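Local coordinates for protein SAM dependent methyltransferase (Aquifex aeolicus, PDB 3DH0) that binds S-adenosylmethionine in a Rossmann-like domain and probably transfers its methyl group to an acceptor substrate, at residues 12-18 with 47-51; 96-100 with 119-125. All coordinates share one frame. Residue numbers count along the deposited sequence, not the author numbering.

The two contacts grip opposite ends of one S-adenosylmethionine molecule: interaction 1 packs against the methionine moiety and interaction 2 against the adenine. Their centres lie about 22 Å apart and their nearest atoms about 11 Å, so they do not touch, and the cofactor spans the gap. They come in series along the chain. Interaction 1 joins the N-terminal loop before helix 26-33 to the glycine-rich loop between strand 40-43 and helix 52-59; interaction 2 joins the loop after strand 90-94 to the start of helix 122-132. Strands 40-43 and 90-94 belong to one mixed sheet; loops following them serve the two cofactor ends, as in class I methyltransferases, with the N-terminal segment added at the methionine end.

Interaction 1: 12-18 with 47-51. With SAM (S-adenosylmethionine), chain C.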
loop_
_atom_site.group_PDB
_atom_site.type_symbol
_atom_site.label_atom_id
_atom_site.label_comp_id
_atom_site.label_asym_id
_atom_site.label_seq_id
_atom_site.Cartn_x
_atom_site.Cartn_y
_atom_site.Cartn_z
ATOM N N ILE A 12 3.236 -13.425 -10.193
ATOM C CA ILE A 12 3.041 -13.222 -8.760
ATOM C C ILE A 12 4.153 -13.671 -7.811
ATOM O O ILE A 12 4.333 -13.082 -6.746
ATOM C CB ILE A 12 1.728 -13.868 -8.278
ATOM C CG1 ILE A 12 1.339 -13.271 -6.925
ATOM C CG2 ILE A 12 1.900 -15.378 -8.143
ATOM C CD1 ILE A 12 -0.099 -13.477 -6.572
ATOM N N LYS A 13 4.894 -14.704 -8.186
ATOM C CA LYS A 13 5.964 -15.196 -7.335
ATOM C C LYS A 13 7.034 -14.127 -7.181
ATOM O O LYS A 13 7.845 -14.171 -6.258
ATOM C CB LYS A 13 6.567 -16.463 -7.936
ATOM C CG LYS A 13 6.578 -17.641 -6.997
ATOM C CD LYS A 13 5.184 -18.048 -6.608
ATOM C CE LYS A 13 5.223 -19.010 -5.430
ATOM N NZ LYS A 13 5.897 -18.406 -4.243
ATOM N N LYS A 14 7.039 -13.168 -8.102
ATOM C CA LYS A 14 7.997 -12.077 -8.050
ATOM C C LYS A 14 7.609 -11.135 -6.919
ATOM O O LYS A 14 8.413 -10.328 -6.462
ATOM C CB LYS A 14 8.009 -11.308 -9.368
ATOM C CG LYS A 14 9.042 -11.756 -10.381
ATOM C CD LYS A 14 9.004 -10.814 -11.589
ATOM C CE LYS A 14 10.071 -11.147 -12.640
ATOM N NZ LYS A 14 9.800 -10.563 -14.011
ATOM N N LEU A 15 6.365 -11.237 -6.476
ATOM C CA LEU A 15 5.886 -10.399 -5.393
ATOM C C LEU A 15 6.052 -11.120 -4.050
ATOM O O LEU A 15 6.094 -10.496 -2.997
ATOM C CB LEU A 15 4.420 -10.048 -5.631
ATOM C CG LEU A 15 4.098 -9.315 -6.941
ATOM C CD1 LEU A 15 2.577 -9.239 -7.146
ATOM C CD2 LEU A 15 4.735 -7.925 -6.921
ATOM N N ASP A 16 6.177 -12.439 -4.101
ATOM C CA ASP A 16 6.328 -13.254 -2.903
ATOM C C ASP A 16 7.785 -13.733 -2.799
ATOM O O ASP A 16 8.064 -14.910 -2.579
ATOM C CB ASP A 16 5.357 -14.447 -2.992
ATOM C CG ASP A 16 5.000 -15.023 -1.637
ATOM O OD1 ASP A 16 5.155 -14.302 -0.631
ATOM O OD2 ASP A 16 4.550 -16.189 -1.578
ATOM N N ASP A 17 8.708 -12.791 -2.956
ATOM C CA ASP A 17 10.140 -13.073 -2.913
ATOM C C ASP A 17 10.793 -12.461 -1.670
ATOM O O ASP A 17 10.875 -11.236 -1.538
ATOM C CB ASP A 17 10.793 -12.511 -4.176
ATOM C CG ASP A 17 12.239 -12.922 -4.326
ATOM O OD1 ASP A 17 12.845 -12.528 -5.341
ATOM O OD2 ASP A 17 12.772 -13.634 -3.448
ATOM N N PRO A 18 11.288 -13.310 -0.749
ATOM C CA PRO A 18 11.920 -12.792 0.466
ATOM C C PRO A 18 13.064 -11.832 0.203
ATOM O O PRO A 18 13.485 -11.114 1.105
ATOM C CB PRO A 18 12.365 -14.057 1.192
ATOM C CG PRO A 18 12.599 -15.014 0.109
ATOM C CD PRO A 18 11.443 -14.772 -0.827
ATOM N N GLY A 47 -1.549 -7.589 -3.667
ATOM C CA GLY A 47 -0.839 -8.548 -4.495
ATOM C C GLY A 47 -0.715 -9.949 -3.927
ATOM O O GLY A 47 -1.702 -10.658 -3.768
ATOM N N ALA A 48 0.512 -10.360 -3.634
ATOM C CA ALA A 48 0.753 -11.679 -3.071
ATOM C C ALA A 48 0.547 -11.672 -1.550
ATOM O O ALA A 48 0.464 -12.717 -0.923
ATOM C CB ALA A 48 2.171 -12.132 -3.415
ATOM N N GLY A 49 0.460 -10.477 -0.975
ATOM C CA GLY A 49 0.282 -10.338 0.456
ATOM C C GLY A 49 1.623 -10.382 1.154
ATOM O O GLY A 49 1.713 -10.775 2.316
ATOM N N PHE A 50 2.666 -9.972 0.432
ATOM C CA PHE A 50 4.032 -9.978 0.935
ATOM C C PHE A 50 4.218 -9.216 2.235
ATOM O O PHE A 50 4.697 -9.776 3.208
ATOM C CB PHE A 50 4.988 -9.423 -0.116
ATOM C CG PHE A 50 6.423 -9.468 0.302
ATOM C CD1 PHE A 50 7.081 -10.688 0.439
ATOM C CD2 PHE A 50 7.111 -8.296 0.604
ATOM C CE1 PHE A 50 8.410 -10.743 0.875
ATOM C CE2 PHE A 50 8.442 -8.335 1.043
ATOM C CZ PHE A 50 9.092 -9.562 1.178
ATOM N N TYR A 51 3.847 -7.942 2.253
ATOM C CA TYR A 51 3.977 -7.130 3.459
ATOM C C TYR A 51 2.900 -7.377 4.522
ATOM O O TYR A 51 2.938 -6.786 5.587
ATOM C CB TYR A 51 3.989 -5.651 3.086
ATOM C CG TYR A 51 5.194 -5.248 2.286
ATOM C CD1 TYR A 51 6.465 -5.266 2.851
ATOM C CD2 TYR A 51 5.078 -4.870 0.957
ATOM C CE1 TYR A 51 7.586 -4.923 2.108
ATOM C CE2 TYR A 51 6.205 -4.524 0.205
ATOM C CZ TYR A 51 7.446 -4.556 0.792
ATOM O OH TYR A 51 8.558 -4.235 0.075
HETATM N N SAM C . 2.304 -4.321 -2.869
HETATM C CA SAM C . 2.590 -5.737 -3.258
HETATM C C SAM C . 3.808 -6.251 -2.526
HETATM O O SAM C . 4.393 -5.494 -1.750
HETATM O OXT SAM C . 4.133 -7.456 -2.780
HETATM C CB SAM C . 2.823 -5.821 -4.763
HETATM C CG SAM C . 1.794 -5.026 -5.457
HETATM S SD SAM C . 1.785 -4.906 -7.267
HETATM C CE SAM C . 3.226 -3.891 -7.599
HETATM C "C5'" SAM C . 0.416 -3.873 -7.501
HETATM C "C4'" SAM C . -0.939 -4.517 -7.294
HETATM O "O4'" SAM C . -1.869 -3.453 -7.468
HETATM C "C3'" SAM C . -1.331 -5.487 -8.426
HETATM O "O3'" SAM C . -1.346 -6.803 -7.800
HETATM C "C2'" SAM C . -2.748 -5.122 -8.824
HETATM O "O2'" SAM C . -3.699 -6.151 -9.003
HETATM C "C1'" SAM C . -3.078 -4.012 -7.778
HETATM N N9 SAM C . -3.919 -2.913 -8.211
HETATM C C8 SAM C . -3.881 -2.157 -9.366
HETATM N N7 SAM C . -4.790 -1.234 -9.402
HETATM C C5 SAM C . -5.480 -1.381 -8.200
HETATM C C6 SAM C . -6.579 -0.680 -7.624
HETATM N N6 SAM C . -7.179 0.351 -8.258
HETATM N N1 SAM C . -7.037 -1.082 -6.376
HETATM C C2 SAM C . -6.408 -2.122 -5.777
HETATM N N3 SAM C . -5.374 -2.838 -6.230
HETATM C C4 SAM C . -4.953 -2.414 -7.454
#
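Contact between 12-18 and 47-51 is almost wholly van der Waals; no hydrogen bond crosses it. Its apolar centre is A48, whose CB lies 3.8 Å from both I12 CG1 and L15 CB and 4.0 Å from D16 CB, so that the methyl group fits against the turn formed by 12-16. Within that turn L15 N donates to I12 O at 2.8 Å. Helix 72-85 extends the apolar patch, with Y77 touching both I12 and A48.

The second group of contacts lies along one side of F50. L15 O approaches F50 CB to 3.3 Å and D17 O approaches F50 CE1 to 3.5 Å, while P18 CA meets the ring edge 4.1 Å from CE1. D16 OD1 forms a salt bridge with K81 and OD2 a hydrogen bond with Y77, both on helix 72-85; K13 NZ is a longer ionic partner, 3.7 Å from D16 OD2.

Both segments also reach the cofactor: L15 CD2 is 3.6 Å from SAM CB, F50 CB 3.4 Å from SAM OXT, and G47 CA 3.8 Å from SAM O3'. G47 has positive phi, and a CB there would crowd both L15 CD1 and SAM CB; G49 likewise has backbone angles that call for glycine. The GxG of 47-49, here covered by an N-terminal segment that helps enclose the methionine end, belongs to the glycine-rich cofactor loop of Rossmann-like class I methyltransferases.

Interaction 2: 96-100 with 119-125; sequences EENKI and LSEPLKF. With SAM (S-adenosylmethionine), chain C.
Residues 96-99 form a type I beta turn (K99 N to E96 O, 3.2 Å) and pack against the start of helix 122-132, with E121 as N-cap. The CA atoms of N98 and F125 are 4.8 Å apart. E97 (chi1 t, chi2 p) accepts from S120 N through OE2 at 2.9 Å, while OE1 forms a salt bridge with K6. One water donates to E97 OE2 (2.6 Å) and accepts from E121 N (2.9 Å) and, weakly, N98 ND2 (2.7 Å). N98 ND2 (chi1 m) also donates weakly to E121 O (3.3 Å), which accepts from F125 N (3.0 Å) and K124 N (3.2 Å). K124 NZ bridges to E121 OE2 (2.9 Å); I100 N donates to E128. F125 (chi1 t) places CD2 3.2 Å from E97 O. SAM N6 donates to E97 O (3.1 Å) and weakly to E97 OE2 (3.2 Å), and lies 3.4 Å from L119 CD2. E97, L119 and F125 form part of the adenine end of a class I methyltransferase cofactor pocket.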
loop_
_atom_site.group_PDB
_atom_site.type_symbol
_atom_site.label_atom_id
_atom_site.label_comp_id
_atom_site.label_asym_id
_atom_site.label_seq_id
_atom_site.Cartn_x
_atom_site.Cartn_y
_atom_site.Cartn_z
ATOM N N GLU A 96 -12.463 -3.179 -6.588
ATOM C CA GLU A 96 -12.834 -2.723 -7.918
ATOM C C GLU A 96 -11.987 -1.479 -8.125
ATOM O O GLU A 96 -11.630 -0.813 -7.168
ATOM C CB GLU A 96 -14.319 -2.371 -7.955
ATOM C CG GLU A 96 -15.040 -2.796 -9.214
ATOM C CD GLU A 96 -15.047 -4.301 -9.410
ATOM O OE1 GLU A 96 -15.163 -5.043 -8.414
ATOM O OE2 GLU A 96 -14.952 -4.744 -10.572
ATOM N N GLU A 97 -11.678 -1.157 -9.371
ATOM C CA GLU A 97 -10.826 -0.016 -9.674
ATOM C C GLU A 97 -10.955 1.221 -8.791
ATOM O O GLU A 97 -9.980 1.637 -8.172
ATOM C CB GLU A 97 -10.979 0.367 -11.145
ATOM C CG GLU A 97 -9.917 1.338 -11.664
ATOM C CD GLU A 97 -8.490 0.850 -11.468
ATOM O OE1 GLU A 97 -8.218 -0.352 -11.687
ATOM O OE2 GLU A 97 -7.629 1.681 -11.109
ATOM N N ASN A 98 -12.132 1.824 -8.710
ATOM C CA ASN A 98 -12.251 3.021 -7.879
ATOM C C ASN A 98 -13.284 2.915 -6.780
ATOM O O ASN A 98 -13.848 3.925 -6.348
ATOM C CB ASN A 98 -12.558 4.240 -8.746
ATOM C CG ASN A 98 -11.532 4.449 -9.834
ATOM O OD1 ASN A 98 -11.778 4.149 -10.998
ATOM N ND2 ASN A 98 -10.361 4.954 -9.454
ATOM N N LYS A 99 -13.516 1.687 -6.329
ATOM C CA LYS A 99 -14.490 1.432 -5.283
ATOM C C LYS A 99 -13.937 0.477 -4.230
ATOM O O LYS A 99 -13.567 -0.656 -4.549
ATOM C CB LYS A 99 -15.752 0.810 -5.869
ATOM C CG LYS A 99 -16.330 1.501 -7.066
ATOM C CD LYS A 99 -17.711 0.907 -7.337
ATOM C CE LYS A 99 -18.235 1.206 -8.734
ATOM N NZ LYS A 99 -17.595 0.320 -9.740
ATOM N N ILE A 100 -13.905 0.922 -2.978
ATOM C CA ILE A 100 -13.418 0.088 -1.887
ATOM C C ILE A 100 -14.644 -0.419 -1.127
ATOM O O ILE A 100 -15.474 0.356 -0.673
ATOM C CB ILE A 100 -12.484 0.896 -0.960
ATOM C CG1 ILE A 100 -11.344 1.490 -1.790
ATOM C CG2 ILE A 100 -11.919 -0.001 0.135
ATOM C CD1 ILE A 100 -10.627 2.641 -1.143
ATOM N N LEU A 119 -2.639 2.675 -10.769
ATOM C CA LEU A 119 -4.023 3.130 -10.742
ATOM C C LEU A 119 -4.518 3.734 -12.062
ATOM O O LEU A 119 -3.922 4.685 -12.575
ATOM C CB LEU A 119 -4.190 4.168 -9.627
ATOM C CG LEU A 119 -3.809 3.737 -8.207
ATOM C CD1 LEU A 119 -3.845 4.925 -7.253
ATOM C CD2 LEU A 119 -4.762 2.649 -7.753
ATOM N N SER A 120 -5.607 3.193 -12.605
ATOM C CA SER A 120 -6.180 3.725 -13.843
ATOM C C SER A 120 -6.510 5.213 -13.677
ATOM O O SER A 120 -6.043 6.057 -14.436
ATOM C CB SER A 120 -7.458 2.970 -14.215
ATOM O OG SER A 120 -7.170 1.648 -14.644
ATOM N N GLU A 121 -7.322 5.535 -12.681
ATOM C CA GLU A 121 -7.691 6.920 -12.450
ATOM C C GLU A 121 -7.385 7.353 -11.024
ATOM O O GLU A 121 -8.251 7.340 -10.142
ATOM C CB GLU A 121 -9.164 7.106 -12.777
ATOM C CG GLU A 121 -9.457 6.830 -14.247
ATOM C CD GLU A 121 -10.876 6.357 -14.488
ATOM O OE1 GLU A 121 -11.214 5.229 -14.040
ATOM O OE2 GLU A 121 -11.648 7.122 -15.120
ATOM N N PRO A 122 -6.127 7.752 -10.784
ATOM C CA PRO A 122 -5.618 8.206 -9.486
ATOM C C PRO A 122 -6.553 9.090 -8.657
ATOM O O PRO A 122 -7.160 8.632 -7.691
ATOM C CB PRO A 122 -4.329 8.939 -9.863
ATOM C CG PRO A 122 -3.831 8.153 -11.012
ATOM C CD PRO A 122 -5.079 7.842 -11.819
ATOM N N LEU A 123 -6.659 10.358 -9.035
ATOM C CA LEU A 123 -7.467 11.319 -8.296
ATOM C C LEU A 123 -8.920 10.906 -8.003
ATOM O O LEU A 123 -9.566 11.442 -7.098
ATOM C CB LEU A 123 -7.404 12.684 -8.998
ATOM C CG LEU A 123 -7.772 12.795 -10.480
ATOM C CD1 LEU A 123 -7.336 14.182 -10.969
ATOM C CD2 LEU A 123 -7.107 11.687 -11.324
ATOM N N LYS A 124 -9.417 9.941 -8.762
ATOM C CA LYS A 124 -10.773 9.442 -8.587
ATOM C C LYS A 124 -10.702 8.342 -7.544
ATOM O O LYS A 124 -11.646 8.119 -6.793
ATOM C CB LYS A 124 -11.297 8.894 -9.920
ATOM C CG LYS A 124 -12.734 8.413 -9.915
ATOM C CD LYS A 124 -13.187 8.012 -11.327
ATOM C CE LYS A 124 -13.158 9.201 -12.301
ATOM N NZ LYS A 124 -13.513 8.843 -13.710
ATOM N N PHE A 125 -9.569 7.648 -7.511
ATOM C CA PHE A 125 -9.356 6.583 -6.542
ATOM C C PHE A 125 -9.104 7.249 -5.199
ATOM O O PHE A 125 -9.575 6.789 -4.153
ATOM C CB PHE A 125 -8.155 5.740 -6.946
ATOM C CG PHE A 125 -7.816 4.676 -5.954
ATOM C CD1 PHE A 125 -6.937 4.937 -4.913
ATOM C CD2 PHE A 125 -8.411 3.421 -6.034
ATOM C CE1 PHE A 125 -6.654 3.961 -3.966
ATOM C CE2 PHE A 125 -8.137 2.439 -5.092
ATOM C CZ PHE A 125 -7.259 2.705 -4.057
HETATM N N SAM C . 2.304 -4.321 -2.869
HETATM C CA SAM C . 2.590 -5.737 -3.258
HETATM C C SAM C . 3.808 -6.251 -2.526
HETATM O O SAM C . 4.393 -5.494 -1.750
HETATM O OXT SAM C . 4.133 -7.456 -2.780
HETATM C CB SAM C . 2.823 -5.821 -4.763
HETATM C CG SAM C . 1.794 -5.026 -5.457
HETATM S SD SAM C . 1.785 -4.906 -7.267
HETATM C CE SAM C . 3.226 -3.891 -7.599
HETATM C "C5'" SAM C . 0.416 -3.873 -7.501
HETATM C "C4'" SAM C . -0.939 -4.517 -7.294
HETATM O "O4'" SAM C . -1.869 -3.453 -7.468
HETATM C "C3'" SAM C . -1.331 -5.487 -8.426
HETATM O "O3'" SAM C . -1.346 -6.803 -7.800
HETATM C "C2'" SAM C . -2.748 -5.122 -8.824
HETATM O "O2'" SAM C . -3.699 -6.151 -9.003
HETATM C "C1'" SAM C . -3.078 -4.012 -7.778
HETATM N N9 SAM C . -3.919 -2.913 -8.211
HETATM C C8 SAM C . -3.881 -2.157 -9.366
HETATM N N7 SAM C . -4.790 -1.234 -9.402
HETATM C C5 SAM C . -5.480 -1.381 -8.200
HETATM C C6 SAM C . -6.579 -0.680 -7.624
HETATM N N6 SAM C . -7.179 0.351 -8.258
HETATM N N1 SAM C . -7.037 -1.082 -6.376
HETATM C C2 SAM C . -6.408 -2.122 -5.777
HETATM N N3 SAM C . -5.374 -2.838 -6.230
HETATM C C4 SAM C . -4.953 -2.414 -7.454
HETATM O O HOH W 1 -7.861 4.152 -10.214
#